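Local coordinates for alginate lyase (Paenibacillus sp. FPU-7, PDB 6KFN), which cleaves the polysaccharide alginate by beta-elimination, probably on a right-handed parallel beta-helix of the pectate-lyase-like kind, at residues Ala2-Ser7 with Pro23-Val28; Tyr76-Tyr81 with Leu98-His103; Gln105-Glu110 with Ile130-Ile135; His120-Ser125 with Val151-Gly156; Asn168-Val173 with Thr193-Ser198. All coordinates share one frame; numbering follows the deposited sequence.

Interaction 1 of 5, residues Ala2-Ser7 with Pro23-Val28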
# COMPACT_ATOMS: atom_id res chain seq x y z
N ALA A 2 -10.26 -25.83 -4.65
CA ALA A 2 -10.89 -25.27 -3.46
C ALA A 2 -11.59 -26.35 -2.70
O ALA A 2 -11.99 -27.34 -3.27
CB ALA A 2 -11.89 -24.19 -3.87
N THR A 3 -11.75 -26.17 -1.40
CA THR A 3 -12.53 -27.14 -0.65
C THR A 3 -14.02 -26.90 -0.78
O THR A 3 -14.80 -27.85 -0.72
CB THR A 3 -12.06 -27.01 0.80
OG1 THR A 3 -10.64 -27.26 0.88
CG2 THR A 3 -12.80 -28.00 1.70
N ARG A 4 -14.43 -25.65 -0.92
CA ARG A 4 -15.83 -25.26 -1.01
C ARG A 4 -15.91 -24.01 -1.87
O ARG A 4 -15.09 -23.12 -1.67
CB ARG A 4 -16.38 -24.98 0.37
CG ARG A 4 -17.82 -24.67 0.39
CD ARG A 4 -18.38 -24.73 1.82
NE ARG A 4 -17.81 -23.68 2.67
CZ ARG A 4 -18.41 -23.20 3.74
NH1 ARG A 4 -19.64 -23.61 4.08
NH2 ARG A 4 -17.82 -22.26 4.49
N THR A 5 -16.87 -23.95 -2.78
CA THR A 5 -17.09 -22.79 -3.63
C THR A 5 -18.37 -22.10 -3.22
O THR A 5 -19.41 -22.76 -3.09
CB THR A 5 -17.14 -23.20 -5.10
OG1 THR A 5 -15.94 -23.89 -5.45
CG2 THR A 5 -17.30 -22.00 -6.00
N ILE A 6 -18.30 -20.80 -3.03
CA ILE A 6 -19.46 -19.99 -2.69
C ILE A 6 -19.54 -18.88 -3.74
O ILE A 6 -18.67 -18.01 -3.76
CB ILE A 6 -19.41 -19.43 -1.25
CG1 ILE A 6 -18.97 -20.48 -0.22
CG2 ILE A 6 -20.78 -18.88 -0.93
CD1 ILE A 6 -17.45 -20.60 -0.01
N SER A 7 -20.54 -18.95 -4.60
CA SER A 7 -20.67 -18.02 -5.72
C SER A 7 -21.66 -16.93 -5.31
O SER A 7 -22.83 -17.22 -5.10
CB SER A 7 -21.18 -18.79 -6.95
OG SER A 7 -20.24 -19.79 -7.33
N PRO A 23 -11.11 -22.33 6.10
CA PRO A 23 -9.95 -22.66 5.26
C PRO A 23 -10.37 -23.41 4.01
O PRO A 23 -11.16 -24.37 4.07
CB PRO A 23 -9.07 -23.51 6.20
CG PRO A 23 -9.46 -23.02 7.59
CD PRO A 23 -10.96 -22.81 7.47
N GLY A 24 -9.84 -23.00 2.85
CA GLY A 24 -10.12 -23.63 1.58
C GLY A 24 -11.35 -23.11 0.86
O GLY A 24 -11.63 -23.53 -0.26
N ASP A 25 -12.07 -22.17 1.46
CA ASP A 25 -13.21 -21.58 0.76
C ASP A 25 -12.73 -20.75 -0.43
O ASP A 25 -11.73 -20.05 -0.36
CB ASP A 25 -14.05 -20.70 1.68
CG ASP A 25 -14.99 -21.43 2.59
OD1 ASP A 25 -15.15 -22.68 2.45
OD2 ASP A 25 -15.62 -20.75 3.41
N ASP A 26 -13.54 -20.77 -1.50
CA ASP A 26 -13.35 -19.94 -2.70
C ASP A 26 -14.64 -19.14 -2.86
O ASP A 26 -15.65 -19.69 -3.31
CB ASP A 26 -13.07 -20.84 -3.88
CG ASP A 26 -12.62 -20.12 -5.12
OD1 ASP A 26 -12.22 -18.96 -5.04
OD2 ASP A 26 -12.65 -20.78 -6.21
N ILE A 27 -14.59 -17.87 -2.46
CA ILE A 27 -15.72 -16.96 -2.52
C ILE A 27 -15.58 -16.19 -3.83
O ILE A 27 -14.65 -15.39 -4.00
CB ILE A 27 -15.75 -16.03 -1.31
CG1 ILE A 27 -15.79 -16.83 -0.01
CG2 ILE A 27 -16.92 -15.07 -1.44
CD1 ILE A 27 -15.55 -15.96 1.24
N VAL A 28 -16.49 -16.47 -4.77
CA VAL A 28 -16.36 -16.06 -6.16
C VAL A 28 -17.45 -15.04 -6.46
O VAL A 28 -18.64 -15.37 -6.43
CB VAL A 28 -16.43 -17.25 -7.12
CG1 VAL A 28 -16.17 -16.79 -8.54
CG2 VAL A 28 -15.44 -18.36 -6.71
O HOH W 1 -13.97 -22.91 -6.88
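Strands 4-7 and 25-28 run parallel at the N-terminal end of the beta-helix, joined through helix 11-19 as a beta-alpha-beta unit; their axes approach to 4.7 Å and are inclined by 17°. The first shell is a backbone ladder in which segment 2-7 uses both its N-H and C=O groups. Ile6 N donates almost straight to Asp26 O (2.9 Å, 174° at the hydrogen), and Ile6 O accepts from Val28 N. Further up, Arg4 O takes Asp26 N at 2.8 Å, the donor lying nearly along the C=O axis, while Thr3 N reaches Gly24 O from above the carbonyl plane.

On the face of Arg4, Ile6 and Asp25, the Arg4 chain runs beside the aspartate with CG anti to the backbone N and a bend at chi3 (65°). That bend brings the guanidinium side-on to the carboxylate in a two-nitrogen salt bridge: Arg4 NE meets Asp25 OD1 at 2.9 Å from above the carboxylate plane, and Arg4 NH2 takes the syn lone pair of Asp25 OD2, also at 2.9 Å. Ile6 CD1 lies against Asp25 CG at 3.7 Å and continues toward Ile27 CG1.

In the second shell, Lys22 N donates to Asp25 OD2 and Asn20 OD1 accepts from Arg4 NH1, which fixes both ends of the ion pair. Ala17 of helix 11-19 packs on both isoleucines. Across the other face, Asp26 forms a salt bridge with Arg54 through OD1, whereas its OD2 accepts from a water, 2.6 Å away, that also binds Thr5 OG1.

Interaction 2 of 5, residues Tyr76-Tyr81 with Leu98-His103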
# COMPACT_ATOMS: atom_id res chain seq x y z
N TYR A 76 -11.91 -5.12 5.44
CA TYR A 76 -11.13 -5.11 6.69
C TYR A 76 -10.71 -6.55 6.95
O TYR A 76 -11.56 -7.41 7.19
CB TYR A 76 -11.99 -4.58 7.84
CG TYR A 76 -11.32 -4.48 9.18
CD1 TYR A 76 -9.99 -4.18 9.32
CD2 TYR A 76 -12.04 -4.68 10.35
CE1 TYR A 76 -9.40 -4.02 10.58
CE2 TYR A 76 -11.47 -4.52 11.60
CZ TYR A 76 -10.15 -4.21 11.71
OH TYR A 76 -9.62 -4.07 12.96
N VAL A 77 -9.40 -6.82 6.91
CA VAL A 77 -8.86 -8.17 7.03
C VAL A 77 -8.17 -8.27 8.39
O VAL A 77 -7.24 -7.52 8.67
CB VAL A 77 -7.86 -8.48 5.90
CG1 VAL A 77 -7.42 -9.94 6.01
CG2 VAL A 77 -8.45 -8.18 4.53
N THR A 78 -8.63 -9.23 9.22
CA THR A 78 -8.10 -9.47 10.54
C THR A 78 -7.66 -10.90 10.75
O THR A 78 -7.23 -11.23 11.85
CB THR A 78 -9.07 -9.04 11.65
OG1 THR A 78 -10.32 -9.68 11.43
CG2 THR A 78 -9.26 -7.54 11.66
N GLY A 79 -7.74 -11.74 9.73
CA GLY A 79 -7.26 -13.11 9.78
C GLY A 79 -6.11 -13.30 8.81
O GLY A 79 -5.74 -12.43 8.03
N ASP A 80 -5.55 -14.51 8.88
CA ASP A 80 -4.37 -14.86 8.11
C ASP A 80 -4.72 -15.68 6.87
O ASP A 80 -5.76 -16.33 6.80
CB ASP A 80 -3.40 -15.70 8.97
CG ASP A 80 -2.87 -14.99 10.18
OD1 ASP A 80 -2.93 -13.74 10.28
OD2 ASP A 80 -2.32 -15.70 11.04
N TYR A 81 -3.82 -15.67 5.88
CA TYR A 81 -3.91 -16.58 4.75
C TYR A 81 -5.21 -16.39 3.95
O TYR A 81 -5.89 -17.36 3.61
CB TYR A 81 -3.68 -18.04 5.17
CG TYR A 81 -2.24 -18.35 5.48
CD1 TYR A 81 -1.32 -18.51 4.42
CD2 TYR A 81 -1.78 -18.51 6.76
CE1 TYR A 81 -0.01 -18.79 4.63
CE2 TYR A 81 -0.39 -18.80 6.98
CZ TYR A 81 0.43 -18.94 5.90
OH TYR A 81 1.77 -19.23 6.12
N LEU A 98 -5.65 -3.92 7.01
CA LEU A 98 -5.24 -5.19 7.63
C LEU A 98 -4.83 -4.90 9.06
O LEU A 98 -3.98 -4.06 9.29
CB LEU A 98 -4.08 -5.80 6.86
CG LEU A 98 -4.48 -5.94 5.35
CD1 LEU A 98 -4.03 -4.81 4.46
CD2 LEU A 98 -3.81 -7.25 4.91
N ASP A 99 -5.46 -5.58 10.01
CA ASP A 99 -5.08 -5.54 11.43
C ASP A 99 -4.69 -6.95 11.85
O ASP A 99 -5.48 -7.88 11.73
CB ASP A 99 -6.17 -5.03 12.35
CG ASP A 99 -6.20 -3.54 12.57
OD1 ASP A 99 -5.14 -2.90 12.46
OD2 ASP A 99 -7.27 -3.03 13.01
N HIS A 100 -3.46 -7.08 12.36
CA HIS A 100 -2.93 -8.37 12.81
C HIS A 100 -3.25 -9.49 11.83
O HIS A 100 -3.62 -10.60 12.22
CB HIS A 100 -3.29 -8.70 14.26
CG HIS A 100 -4.74 -8.68 14.57
ND1 HIS A 100 -5.62 -9.67 14.19
CD2 HIS A 100 -5.47 -7.75 15.24
CE1 HIS A 100 -6.82 -9.35 14.62
NE2 HIS A 100 -6.77 -8.20 15.26
N ALA A 101 -3.05 -9.20 10.55
CA ALA A 101 -3.31 -10.13 9.46
C ALA A 101 -1.99 -10.47 8.79
O ALA A 101 -1.18 -9.58 8.53
CB ALA A 101 -4.27 -9.51 8.45
N ASN A 102 -1.79 -11.75 8.50
CA ASN A 102 -0.49 -12.23 8.08
C ASN A 102 -0.65 -13.19 6.89
O ASN A 102 -1.63 -13.94 6.80
CB ASN A 102 0.23 -12.98 9.20
CG ASN A 102 0.37 -12.12 10.43
OD1 ASN A 102 1.30 -11.36 10.55
ND2 ASN A 102 -0.63 -12.13 11.30
N HIS A 103 0.34 -13.19 6.00
CA HIS A 103 0.35 -14.08 4.85
C HIS A 103 -0.88 -13.88 3.96
O HIS A 103 -1.38 -14.82 3.35
CB HIS A 103 0.50 -15.56 5.24
CG HIS A 103 1.78 -15.82 5.95
ND1 HIS A 103 2.98 -15.92 5.30
CD2 HIS A 103 2.04 -16.02 7.26
CE1 HIS A 103 3.93 -16.17 6.17
NE2 HIS A 103 3.40 -16.23 7.37
O HOH W 2 -4.91 -13.11 12.23
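Two successive coils of the right-handed beta-helix meet here where parallel strands 73-77 and 94-99 run out into turns. His103 and Tyr81 bury most surface. Both have CG anti to the carbonyl carbon, so the side chains run alongside each other with ring planes only 6° apart. The rings are slid past one another: His103 CB sits over the tyrosine face, 3.4 Å from the Tyr81 ring centroid in a CH-pi contact, while Tyr81 OH lies over the centre of the imidazole. An alanine in place of Tyr81 would probably leave His103 CB and its ring without this flat cover, loosening the turn side of the contact. Tyr81 N reaches back to Asn102 O, nearly along the C=O axis.

Val77, next in buried surface, contributes through both backbone and side chain. Val77 O accepts from Asp99 N at 3.0 Å, and Val77 CG1 touches Ala101 CB. Beside this ladder Tyr76 OH donates to the anti lone pair of Asp99 OD2 at 2.6 Å, while Arg122 holds the other carboxylate oxygen. Between the two ends, Asp80 OD1 receives Asn102 ND2 at 3.0 Å from above the carboxylate plane, with Asn102 N adding a weak bond at 2.9 Å.

Interaction 3 of 5, residues Gln105-Glu110 with Ile130-Ile135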
# COMPACT_ATOMS: atom_id res chain seq x y z
N GLN A 105 -2.32 -12.40 0.51
CA GLN A 105 -1.87 -12.09 -0.85
C GLN A 105 -2.96 -11.32 -1.58
O GLN A 105 -4.04 -11.86 -1.83
CB GLN A 105 -1.55 -13.37 -1.60
CG GLN A 105 -0.49 -14.21 -0.98
CD GLN A 105 -0.07 -15.35 -1.86
OE1 GLN A 105 0.95 -15.30 -2.49
NE2 GLN A 105 -0.91 -16.33 -2.01
N MET A 106 -2.66 -10.08 -1.91
CA MET A 106 -3.53 -9.21 -2.69
C MET A 106 -2.95 -9.14 -4.11
O MET A 106 -1.77 -8.82 -4.26
CB MET A 106 -3.56 -7.82 -2.05
CG MET A 106 -4.35 -7.80 -0.77
SD MET A 106 -4.08 -6.36 0.25
CE MET A 106 -2.53 -6.86 1.03
N ASP A 107 -3.76 -9.44 -5.12
CA ASP A 107 -3.24 -9.57 -6.48
C ASP A 107 -4.31 -9.11 -7.46
O ASP A 107 -5.45 -9.54 -7.38
CB ASP A 107 -2.85 -11.04 -6.69
CG ASP A 107 -2.02 -11.33 -7.92
OD1 ASP A 107 -1.89 -10.49 -8.80
OD2 ASP A 107 -1.38 -12.43 -7.90
N GLY A 108 -3.94 -8.24 -8.40
CA GLY A 108 -4.87 -7.86 -9.45
C GLY A 108 -5.95 -6.93 -8.97
O GLY A 108 -7.06 -6.94 -9.53
N LEU A 109 -5.68 -6.10 -7.97
CA LEU A 109 -6.66 -5.21 -7.40
C LEU A 109 -6.60 -3.83 -8.05
O LEU A 109 -5.56 -3.37 -8.50
CB LEU A 109 -6.46 -5.07 -5.90
CG LEU A 109 -6.37 -6.39 -5.12
CD1 LEU A 109 -6.40 -6.11 -3.64
CD2 LEU A 109 -7.50 -7.34 -5.50
N GLU A 110 -7.75 -3.17 -8.04
CA GLU A 110 -7.87 -1.78 -8.46
C GLU A 110 -8.58 -1.04 -7.34
O GLU A 110 -9.75 -1.32 -7.08
CB GLU A 110 -8.63 -1.71 -9.79
CG GLU A 110 -8.72 -0.32 -10.37
CD GLU A 110 -9.54 -0.21 -11.65
OE1 GLU A 110 -9.85 -1.23 -12.26
OE2 GLU A 110 -9.87 0.94 -12.01
N ILE A 130 1.12 -7.27 -1.67
CA ILE A 130 0.24 -6.71 -2.68
C ILE A 130 1.03 -6.63 -3.97
O ILE A 130 2.12 -6.05 -4.02
CB ILE A 130 -0.40 -5.37 -2.26
CG1 ILE A 130 -1.34 -4.89 -3.37
CG2 ILE A 130 0.60 -4.31 -1.86
CD1 ILE A 130 -2.30 -3.80 -2.96
N ARG A 131 0.47 -7.23 -5.03
CA ARG A 131 1.15 -7.31 -6.30
C ARG A 131 0.18 -7.03 -7.43
O ARG A 131 -1.03 -7.24 -7.32
CB ARG A 131 1.85 -8.65 -6.48
CG ARG A 131 0.95 -9.83 -6.56
CD ARG A 131 1.68 -10.99 -7.23
NE ARG A 131 2.38 -11.77 -6.25
CZ ARG A 131 1.79 -12.71 -5.53
NH1 ARG A 131 0.51 -12.94 -5.67
NH2 ARG A 131 2.48 -13.38 -4.65
N ASN A 132 0.73 -6.57 -8.55
CA ASN A 132 -0.02 -6.50 -9.81
C ASN A 132 -1.35 -5.76 -9.61
O ASN A 132 -2.40 -6.22 -10.03
CB ASN A 132 -0.28 -7.90 -10.38
CG ASN A 132 0.97 -8.70 -10.54
OD1 ASN A 132 2.02 -8.15 -10.87
ND2 ASN A 132 0.87 -10.01 -10.32
N SER A 133 -1.27 -4.60 -8.96
CA SER A 133 -2.44 -3.84 -8.57
C SER A 133 -2.23 -2.37 -8.91
O SER A 133 -1.11 -1.94 -9.11
CB SER A 133 -2.71 -4.00 -7.05
OG SER A 133 -3.05 -5.35 -6.73
N HIS A 134 -3.33 -1.61 -8.93
CA HIS A 134 -3.30 -0.17 -9.21
C HIS A 134 -4.09 0.53 -8.13
O HIS A 134 -5.27 0.22 -7.92
CB HIS A 134 -3.91 0.11 -10.58
CG HIS A 134 -3.82 1.56 -11.02
ND1 HIS A 134 -4.58 2.04 -12.06
CD2 HIS A 134 -3.08 2.60 -10.59
CE1 HIS A 134 -4.29 3.31 -12.25
NE2 HIS A 134 -3.39 3.68 -11.36
N ILE A 135 -3.45 1.51 -7.46
CA ILE A 135 -4.06 2.32 -6.44
C ILE A 135 -4.01 3.76 -6.94
O ILE A 135 -2.94 4.25 -7.31
CB ILE A 135 -3.31 2.21 -5.09
CG1 ILE A 135 -3.30 0.77 -4.60
CG2 ILE A 135 -3.90 3.16 -4.07
CD1 ILE A 135 -2.30 0.50 -3.49
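Backbone hydrogen bonds set the parallel register between 105-110 and 130-135. Met106 O accepts from Arg131 N at 2.9 Å in the carbonyl plane, Arg131 O from Gly108 N, and beyond the bend Leu109 O from His134 N at 2.9 Å. A hydroxyl bridges the gap between these rungs: Ser133 OG donates to Arg131 O at 2.8 Å and accepts from Leu109 N at 3.0 Å, so Arg131 O is gripped by two donors.

The charged layer lies on the face of Asp107 and Arg131. Arg131 CG takes the crowded position between backbone N and carbonyl carbon (chi1 65°), and a bend at chi3 turns the guanidinium back over the neighbouring coil. Arg131 NH1 forms a salt bridge with Asp107 OD2 at 3.0 Å, from above the carboxylate plane, and Arg131 NH2 donates to Gln105 OE1 at 3.3 Å; Gln105 NE2 in turn donates to Asn83. Asp107 OD1 receives Asn132 ND2, so the carboxylate is held at both oxygens. A leucine in place of Arg131 would probably leave Asp107 without its charged partner and Gln105 OE1 without this donor.

Apolar packing occupies the opposite face, where Met106 CB meets Ile130 CG1 at 3.9 Å and Val119, Phe121 and Ile149 close in from other strands. Charged outer face, apolar interior and aligned rungs are the stacked-coil pattern of a right-handed parallel beta-helix.

Interaction 4 of 5, residues His120-Ser125 with Val151-Gly156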
# COMPACT_ATOMS: atom_id res chain seq x y z
N HIS A 120 -3.58 -0.26 4.10
CA HIS A 120 -2.87 -0.03 5.35
C HIS A 120 -2.59 -1.36 6.03
O HIS A 120 -3.51 -2.10 6.37
CB HIS A 120 -3.68 0.87 6.24
CG HIS A 120 -2.96 1.44 7.44
ND1 HIS A 120 -3.35 2.62 7.97
CD2 HIS A 120 -1.86 1.05 8.15
CE1 HIS A 120 -2.58 2.91 9.02
NE2 HIS A 120 -1.70 1.95 9.16
N PHE A 121 -1.30 -1.67 6.21
CA PHE A 121 -0.85 -2.83 6.99
C PHE A 121 -0.66 -2.36 8.44
O PHE A 121 0.23 -1.55 8.70
CB PHE A 121 0.47 -3.37 6.47
CG PHE A 121 0.45 -3.80 5.03
CD1 PHE A 121 0.00 -5.05 4.69
CD2 PHE A 121 0.87 -2.96 4.03
CE1 PHE A 121 -0.03 -5.47 3.37
CE2 PHE A 121 0.85 -3.37 2.71
CZ PHE A 121 0.40 -4.65 2.38
N ARG A 122 -1.50 -2.83 9.36
CA ARG A 122 -1.52 -2.26 10.72
C ARG A 122 -1.49 -3.36 11.76
O ARG A 122 -1.84 -4.53 11.53
CB ARG A 122 -2.76 -1.36 10.86
CG ARG A 122 -2.73 -0.40 12.04
CD ARG A 122 -3.88 0.58 12.06
NE ARG A 122 -5.13 -0.11 12.35
CZ ARG A 122 -6.31 0.50 12.40
NH1 ARG A 122 -6.42 1.81 12.22
NH2 ARG A 122 -7.41 -0.21 12.63
N ASP A 123 -1.11 -2.95 12.98
CA ASP A 123 -1.25 -3.80 14.16
C ASP A 123 -0.58 -5.16 13.95
O ASP A 123 -1.16 -6.22 14.14
CB ASP A 123 -2.71 -3.94 14.59
CG ASP A 123 -2.88 -4.50 15.97
OD1 ASP A 123 -1.97 -4.37 16.80
OD2 ASP A 123 -3.98 -5.03 16.25
N GLY A 124 0.70 -5.10 13.56
CA GLY A 124 1.50 -6.32 13.47
C GLY A 124 1.32 -7.10 12.18
O GLY A 124 1.94 -8.16 12.05
N SER A 125 0.53 -6.62 11.24
CA SER A 125 0.28 -7.36 10.00
C SER A 125 1.57 -7.54 9.23
O SER A 125 2.18 -6.55 8.81
CB SER A 125 -0.71 -6.57 9.12
OG SER A 125 -2.00 -6.55 9.68
N VAL A 151 2.33 1.58 5.73
CA VAL A 151 2.87 0.38 6.38
C VAL A 151 3.18 0.71 7.83
O VAL A 151 4.10 1.48 8.10
CB VAL A 151 4.10 -0.16 5.64
CG1 VAL A 151 4.44 -1.56 6.17
CG2 VAL A 151 3.94 -0.16 4.12
N GLY A 152 2.44 0.11 8.77
CA GLY A 152 2.66 0.32 10.19
C GLY A 152 1.90 1.49 10.76
O GLY A 152 0.85 1.89 10.26
N SER A 153 2.44 2.01 11.87
CA SER A 153 1.82 3.07 12.63
C SER A 153 2.86 4.09 13.05
O SER A 153 4.00 3.78 13.40
CB SER A 153 1.16 2.52 13.90
OG SER A 153 0.09 1.66 13.60
N ASP A 154 2.45 5.36 13.06
CA ASP A 154 3.23 6.43 13.66
C ASP A 154 3.52 6.12 15.13
O ASP A 154 2.71 5.46 15.82
CB ASP A 154 2.41 7.75 13.57
CG ASP A 154 3.13 8.97 14.06
OD1 ASP A 154 3.95 9.55 13.30
OD2 ASP A 154 2.86 9.35 15.22
N LYS A 155 4.63 6.64 15.63
CA LYS A 155 5.04 6.43 17.03
C LYS A 155 3.97 6.78 18.03
O LYS A 155 3.90 6.15 19.08
CB LYS A 155 6.33 7.21 17.30
CG LYS A 155 6.21 8.72 17.19
CD LYS A 155 7.55 9.42 17.36
CE LYS A 155 7.45 10.91 17.20
NZ LYS A 155 8.79 11.51 17.35
N GLY A 156 3.13 7.78 17.75
CA GLY A 156 2.08 8.14 18.68
C GLY A 156 1.02 7.07 18.86
O GLY A 156 0.21 7.17 19.79
O HOH W 3 0.79 -0.91 13.01
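His120 and Phe121 leave neighbouring positions of strand 119-122 on opposite faces, and each meets segment 151-156 differently. With CG anti to the backbone N, the His120 ring presents its NE2 edge to the glycine. His120 NE2 donates to Gly152 O at 2.8 Å, nearly along the C=O axis though bent to 143° at the hydrogen. ND1 is hydrogen-bonded to Glu117 OE2, so the imidazole is held from both sides; facing a carboxylate and a carbonyl, both nitrogens probably carry protons, though the charge is not seen. Over one face of this ring lies Arg122 CD.

Phe121 turns the other way, with CG anti to the carbonyl carbon, and runs alongside Val151, CD2 reaching Val151 CG2 at 4.2 Å. Both point into the interior of the right-handed parallel beta-helix, whose coils continue here through one parallel bridge, Phe121 with Val151, in which Phe121 O accepts from Gly152 N at 2.8 Å. Gly152, at phi 89° and psi -156°, then swings the chain out of register; a side chain at these angles would jam against the preceding carbonyl oxygen.

Arg122 CG touches Ser153 OG at 3.8 Å, while the charged end of Arg122 pairs with Asp99 and lies in a cation-pi contact with Tyr161. A type I' turn from Arg122 to Ser125 follows, Ser125 OG donating to Arg122 O at 2.7 Å. One water joins Asp123 N, 2.8 Å away, to Ser153 OG.

Interaction 5 of 5, residues Asn168-Val173 with Thr193-Ser198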
# COMPACT_ATOMS: atom_id res chain seq x y z
N ASN A 168 6.43 -6.93 4.76
CA ASN A 168 5.41 -6.78 3.75
C ASN A 168 6.04 -6.37 2.43
O ASN A 168 7.01 -5.63 2.39
CB ASN A 168 4.36 -5.76 4.21
CG ASN A 168 3.62 -6.26 5.43
OD1 ASN A 168 3.00 -7.33 5.38
ND2 ASN A 168 3.65 -5.50 6.52
N VAL A 169 5.47 -6.91 1.35
CA VAL A 169 5.99 -6.77 0.01
C VAL A 169 4.99 -6.06 -0.88
O VAL A 169 3.81 -6.43 -0.92
CB VAL A 169 6.38 -8.13 -0.58
CG1 VAL A 169 6.87 -8.01 -2.01
CG2 VAL A 169 7.43 -8.83 0.31
N ILE A 170 5.48 -5.08 -1.63
CA ILE A 170 4.74 -4.31 -2.61
C ILE A 170 5.45 -4.55 -3.93
O ILE A 170 6.61 -4.14 -4.07
CB ILE A 170 4.73 -2.82 -2.23
CG1 ILE A 170 4.02 -2.60 -0.87
CG2 ILE A 170 4.12 -1.98 -3.35
CD1 ILE A 170 4.44 -1.44 -0.11
N SER A 171 4.83 -5.29 -4.87
CA SER A 171 5.54 -5.80 -6.03
C SER A 171 4.73 -5.61 -7.30
O SER A 171 3.62 -6.11 -7.41
CB SER A 171 5.84 -7.29 -5.84
OG SER A 171 6.53 -7.81 -6.91
N GLY A 172 5.27 -4.87 -8.27
CA GLY A 172 4.55 -4.71 -9.52
C GLY A 172 3.26 -3.93 -9.37
O GLY A 172 2.25 -4.27 -10.01
N VAL A 173 3.26 -2.90 -8.54
CA VAL A 173 2.09 -2.07 -8.31
C VAL A 173 2.25 -0.74 -9.03
O VAL A 173 3.34 -0.18 -9.08
CB VAL A 173 1.84 -1.90 -6.78
CG1 VAL A 173 0.65 -1.02 -6.39
CG2 VAL A 173 1.64 -3.28 -6.13
N THR A 193 10.30 -4.01 4.88
CA THR A 193 9.37 -3.72 3.79
C THR A 193 10.12 -3.74 2.47
O THR A 193 11.17 -3.12 2.35
CB THR A 193 8.76 -2.33 4.00
OG1 THR A 193 8.18 -2.22 5.31
CG2 THR A 193 7.65 -2.06 2.99
N ILE A 194 9.53 -4.38 1.46
CA ILE A 194 10.08 -4.42 0.11
C ILE A 194 9.13 -3.68 -0.82
O ILE A 194 7.93 -3.95 -0.82
CB ILE A 194 10.28 -5.88 -0.37
CG1 ILE A 194 11.23 -6.63 0.54
CG2 ILE A 194 10.74 -5.88 -1.86
CD1 ILE A 194 11.47 -8.06 0.15
N VAL A 195 9.69 -2.78 -1.64
CA VAL A 195 8.95 -2.12 -2.71
C VAL A 195 9.74 -2.40 -3.99
O VAL A 195 10.88 -1.93 -4.11
CB VAL A 195 8.83 -0.61 -2.51
CG1 VAL A 195 8.04 -0.01 -3.66
CG2 VAL A 195 8.18 -0.30 -1.15
N GLU A 196 9.15 -3.15 -4.91
CA GLU A 196 9.90 -3.58 -6.09
C GLU A 196 9.04 -3.51 -7.32
O GLU A 196 7.81 -3.73 -7.29
CB GLU A 196 10.44 -5.03 -5.94
CG GLU A 196 9.32 -6.06 -5.81
CD GLU A 196 9.81 -7.50 -5.73
OE1 GLU A 196 11.02 -7.69 -5.43
OE2 GLU A 196 8.98 -8.42 -5.92
N ASN A 197 9.68 -3.25 -8.46
CA ASN A 197 9.08 -3.40 -9.78
C ASN A 197 7.80 -2.58 -9.96
O ASN A 197 6.91 -2.98 -10.72
CB ASN A 197 8.80 -4.88 -10.10
CG ASN A 197 10.02 -5.74 -9.91
OD1 ASN A 197 11.10 -5.36 -10.17
ND2 ASN A 197 9.79 -6.97 -9.45
N SER A 198 7.72 -1.45 -9.27
CA SER A 198 6.51 -0.66 -9.21
C SER A 198 6.69 0.65 -9.99
O SER A 198 7.80 1.02 -10.37
CB SER A 198 6.10 -0.44 -7.76
OG SER A 198 5.72 -1.69 -7.17
O HOH W 4 6.59 -4.38 6.24
O HOH W 5 6.85 -7.71 -9.63
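Tight packing belongs to the inward face, where Ile170 and Val195 lie side by side. With CG1 anti to the carbonyl carbon and the chain extended at chi2, Ile170 CD1 reaches Val195 CG2 at 4.0 Å. Ile184 touches both residues, and Ile149 and Ile130 also close around Ile170. Between the faces the backbones are bonded in regular parallel register, their short strand axes 4.7 Å apart and only 3° from parallel: Ile170 N donates to Ile194 O at 2.8 Å, and Ile170 O accepts from Glu196 N nearly along the C=O axis.

These rungs join neighbouring coils of a right-handed parallel beta-helix. At the bend that ends them, Ser198 OG donates to Glu196 O and accepts from Val173 N at 3.1 Å. Since Gly172 N also donates to Glu196 O, at 3.0 Å, one carbonyl ties both turns together.

The outward face is more open and more polar. Val169 CG2 and Ile194 CD1 still touch at 4.1 Å, but beside them Glu196 CG takes the crowded chi1 position (63°), and the chain, extended from there, lets Glu196 OE2 receive Ser171 OG on its anti lone pair at 2.7 Å. Its other oxygen, OE1, forms a salt bridge with Arg225. A water donates to Ser171 OG and accepts from Asn197 ND2 at 3.0 Å, bridging the two segments at the exposed turn.

Overall arrangement
From the N terminus, interaction 1 closes the loop through helix 11-19 and starts the stack of strands; it touches none of the others. Interaction 2 then closes one coil, 76-81 onto 98-103, before interaction 3 opens. Interactions 3 and 4 cross, their segments alternating along the chain: 105-110, 120-125, 130-135, 151-156. They meet inside the beta-helix where Met106 and Ile130 pack on Phe121. Interaction 5 closes the last of these coils. Interactions 2 and 4 share one parallel sheet, linked by the Asp99-Arg122 salt bridge, whereas 3 and 5 continue each other through strands 129-131 and 169-171. Ser125 O with Asn168 ND2 ties interaction 4 to interaction 5.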